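Long-range contact in glutathione S-transferase (Ceriporiopsis subvermispora, PDB 6J3F), which binds glutathione and probably transfers it to electrophilic substrates, as a fungal member of the glutathione S-transferase family: residues N3-Y8 against I74-T79. Sequence-based numbering, arbitrary orientation.
Sequences NVIQFY and IHDPST
Gln6 and His75 form an antiparallel hydrogen-bonded pair between segments 3-8 and 74-79, whose strand axes run at 170°. Gln6 N donates to His75 O at 2.9 Å, and His75 N returns the bond to Gln6 O. Gln6 O also takes a CA-H...O contact from Ile74 CA at 3.1 Å. Phe7 and Ile74 make the next, non-hydrogen-bonded pair, and Ile74 CG2 lies 3.9 Å from Phe7 CD1. Ile5 reaches two residues, Ile74 and Asp76. Its CG2, anti to the backbone N (CG1 at chi1 -65°), reaches Ile74 CB at 3.8 Å, while CG1 lies 3.7 Å from Asp76 OD1. Replacing Ile5 by an alanine would probably open a gap beside Ile74 CB and take away the cover Ile5 gives to the Asp76 carboxylate. The other carboxylate oxygen, Asp76 OD2, is held by the hydroxyls of Tyr92 and Tyr97. On the Gln6 and His75 face, the Tyr8 ring turns its edge to His75 N, and His75 ND1 is hydrogen-bonded to Thr82 OG1. Pro77 CG packs 3.2 Å from Val4 O. Helices 22-34 and 86-96 pack on the Phe7 and Ile74 face. This is the central antiparallel strand pair of the thioredoxin-like, glutathione-binding N-terminal domain.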
ATOM      1  N   ASN A   3      -1.665  33.689 -18.367  1.00 84.48           N
ATOM      2  CA  ASN A   3      -0.433  33.016 -18.788  1.00 81.08           C
ATOM      3  C   ASN A   3       0.159  32.117 -17.678  1.00 78.66           C
ATOM      4  O   ASN A   3       1.198  31.483 -17.876  1.00 78.34           O
ATOM      5  CB  ASN A   3       0.605  34.054 -19.244  1.00 83.24           C
ATOM      6  CG  ASN A   3       1.753  33.435 -20.060  1.00 91.50           C
ATOM      7  OD1 ASN A   3       1.648  32.304 -20.555  1.00 84.50           O
ATOM      8  ND2 ASN A   3       2.851  34.186 -20.209  1.00 84.20           N
ATOM      9  N   VAL A   4      -0.501  32.053 -16.514  1.00 82.26           N
ATOM     10  CA  VAL A   4      -0.070  31.175 -15.419  1.00 75.33           C
ATOM     11  C   VAL A   4      -0.781  29.833 -15.510  1.00 68.03           C
ATOM     12  O   VAL A   4      -1.739  29.680 -16.278  1.00 69.69           O
ATOM     13  CB  VAL A   4      -0.328  31.794 -14.032  1.00 69.82           C
ATOM     14  CG1 VAL A   4       0.770  32.775 -13.669  1.00 72.67           C
ATOM     15  CG2 VAL A   4      -1.715  32.452 -13.977  1.00 70.43           C
ATOM     16  N   ILE A   5      -0.329  28.856 -14.720  1.00 61.91           N
ATOM     17  CA  ILE A   5      -1.034  27.583 -14.664  1.00 60.50           C
ATOM     18  C   ILE A   5      -2.424  27.809 -14.085  1.00 60.83           C
ATOM     19  O   ILE A   5      -2.612  28.574 -13.125  1.00 57.65           O
ATOM     20  CB  ILE A   5      -0.240  26.549 -13.845  1.00 61.22           C
ATOM     21  CG1 ILE A   5       1.065  26.227 -14.550  1.00 56.74           C
ATOM     22  CG2 ILE A   5      -1.045  25.254 -13.639  1.00 53.87           C
ATOM     23  CD1 ILE A   5       1.982  25.358 -13.753  1.00 57.05           C
ATOM     24  N   GLN A   6      -3.415  27.168 -14.698  1.00 58.12           N
ATOM     25  CA  GLN A   6      -4.787  27.211 -14.214  1.00 62.73           C
ATOM     26  C   GLN A   6      -5.096  25.920 -13.473  1.00 59.92           C
ATOM     27  O   GLN A   6      -4.966  24.821 -14.029  1.00 55.63           O
ATOM     28  CB  GLN A   6      -5.765  27.446 -15.359  1.00 61.31           C
ATOM     29  CG  GLN A   6      -5.604  28.835 -15.911  1.00 65.30           C
ATOM     30  CD  GLN A   6      -5.635  28.830 -17.396  1.00 77.79           C
ATOM     31  OE1 GLN A   6      -6.563  28.275 -17.997  1.00 82.10           O
ATOM     32  NE2 GLN A   6      -4.613  29.431 -18.020  1.00 73.61           N
ATOM     33  N   PHE A   7      -5.506  26.071 -12.222  1.00 57.16           N
ATOM     34  CA  PHE A   7      -5.734  24.979 -11.294  1.00 56.28           C
ATOM     35  C   PHE A   7      -7.227  24.917 -11.002  1.00 57.13           C
ATOM     36  O   PHE A   7      -7.796  25.873 -10.464  1.00 61.09           O
ATOM     37  CB  PHE A   7      -4.907  25.214 -10.029  1.00 57.04           C
ATOM     38  CG  PHE A   7      -5.248  24.313  -8.891  1.00 57.32           C
ATOM     39  CD1 PHE A   7      -5.220  22.936  -9.044  1.00 55.20           C
ATOM     40  CD2 PHE A   7      -5.554  24.844  -7.647  1.00 54.29           C
ATOM     41  CE1 PHE A   7      -5.520  22.101  -7.985  1.00 55.01           C
ATOM     42  CE2 PHE A   7      -5.855  24.021  -6.580  1.00 56.08           C
ATOM     43  CZ  PHE A   7      -5.842  22.646  -6.745  1.00 57.76           C
ATOM     44  N   TYR A   8      -7.857  23.801 -11.363  1.00 55.84           N
ATOM     45  CA  TYR A   8      -9.304  23.642 -11.257  1.00 55.11           C
ATOM     46  C   TYR A   8      -9.644  22.976  -9.929  1.00 57.95           C
ATOM     47  O   TYR A   8      -9.151  21.877  -9.642  1.00 55.67           O
ATOM     48  CB  TYR A   8      -9.827  22.829 -12.442  1.00 49.99           C
ATOM     49  CG  TYR A   8      -9.582  23.533 -13.763  1.00 54.14           C
ATOM     50  CD1 TYR A   8      -8.304  23.628 -14.308  1.00 56.39           C
ATOM     51  CD2 TYR A   8     -10.627  24.123 -14.460  1.00 57.74           C
ATOM     52  CE1 TYR A   8      -8.080  24.300 -15.520  1.00 57.20           C
ATOM     53  CE2 TYR A   8     -10.418  24.761 -15.673  1.00 54.79           C
ATOM     54  CZ  TYR A   8      -9.148  24.878 -16.184  1.00 59.51           C
ATOM     55  OH  TYR A   8      -8.961  25.538 -17.379  1.00 64.45           O
ATOM     56  N   ILE A  74      -4.897  20.559 -13.887  1.00 51.80           N
ATOM     57  CA  ILE A  74      -4.203  21.792 -14.228  1.00 53.08           C
ATOM     58  C   ILE A  74      -4.068  21.877 -15.736  1.00 53.39           C
ATOM     59  O   ILE A  74      -3.949  20.858 -16.426  1.00 56.21           O
ATOM     60  CB  ILE A  74      -2.815  21.924 -13.557  1.00 47.87           C
ATOM     61  CG1 ILE A  74      -1.870  20.826 -14.039  1.00 51.86           C
ATOM     62  CG2 ILE A  74      -2.958  21.970 -12.038  1.00 52.27           C
ATOM     63  CD1 ILE A  74      -0.416  21.177 -13.907  1.00 46.65           C
ATOM     64  N   HIS A  75      -4.099  23.110 -16.243  1.00 57.27           N
ATOM     65  CA  HIS A  75      -3.703  23.425 -17.611  1.00 55.83           C
ATOM     66  C   HIS A  75      -2.516  24.369 -17.562  1.00 56.03           C
ATOM     67  O   HIS A  75      -2.562  25.393 -16.872  1.00 57.03           O
ATOM     68  CB  HIS A  75      -4.831  24.072 -18.424  1.00 54.51           C
ATOM     69  CG  HIS A  75      -4.408  24.471 -19.807  1.00 60.41           C
ATOM     70  ND1 HIS A  75      -4.267  23.559 -20.834  1.00 62.99           N
ATOM     71  CD2 HIS A  75      -4.064  25.675 -20.324  1.00 58.58           C
ATOM     72  CE1 HIS A  75      -3.862  24.185 -21.925  1.00 60.37           C
ATOM     73  NE2 HIS A  75      -3.736  25.470 -21.644  1.00 64.12           N
ATOM     74  N   ASP A  76      -1.469  24.031 -18.317  1.00 60.90           N
ATOM     75  CA  ASP A  76      -0.203  24.762 -18.365  1.00 60.77           C
ATOM     76  C   ASP A  76      -0.093  25.530 -19.681  1.00 63.53           C
ATOM     77  O   ASP A  76       0.375  24.970 -20.684  1.00 63.89           O
ATOM     78  CB  ASP A  76       0.959  23.780 -18.217  1.00 57.17           C
ATOM     79  CG  ASP A  76       2.250  24.451 -17.808  1.00 60.56           C
ATOM     80  OD1 ASP A  76       2.349  25.691 -17.928  1.00 59.94           O
ATOM     81  OD2 ASP A  76       3.166  23.726 -17.369  1.00 57.40           O
ATOM     82  N   PRO A  77      -0.505  26.809 -19.740  1.00 63.14           N
ATOM     83  CA  PRO A  77      -0.430  27.529 -21.024  1.00 66.71           C
ATOM     84  C   PRO A  77       0.976  27.582 -21.573  1.00 64.64           C
ATOM     85  O   PRO A  77       1.157  27.593 -22.795  1.00 65.02           O
ATOM     86  CB  PRO A  77      -0.967  28.930 -20.685  1.00 66.41           C
ATOM     87  CG  PRO A  77      -0.754  29.073 -19.219  1.00 68.80           C
ATOM     88  CD  PRO A  77      -0.944  27.693 -18.644  1.00 64.92           C
ATOM     89  N   SER A  78       1.978  27.566 -20.688  1.00 62.23           N
ATOM     90  CA  SER A  78       3.369  27.517 -21.108  1.00 58.68           C
ATOM     91  C   SER A  78       3.652  26.318 -22.011  1.00 63.31           C
ATOM     92  O   SER A  78       4.453  26.414 -22.948  1.00 66.58           O
ATOM     93  CB  SER A  78       4.264  27.494 -19.873  1.00 63.95           C
ATOM     94  OG  SER A  78       5.191  26.427 -19.930  1.00 71.20           O
ATOM     95  N   THR A  79       3.010  25.178 -21.759  1.00 62.21           N
ATOM     96  CA  THR A  79       3.241  23.992 -22.573  1.00 56.46           C
ATOM     97  C   THR A  79       2.034  23.526 -23.362  1.00 53.73           C
ATOM     98  O   THR A  79       2.187  22.631 -24.195  1.00 55.02           O
ATOM     99  CB  THR A  79       3.706  22.815 -21.705  1.00 60.61           C
ATOM    100  OG1 THR A  79       2.561  22.165 -21.122  1.00 58.09           O
ATOM    101  CG2 THR A  79       4.623  23.309 -20.605  1.00 58.47           C
TER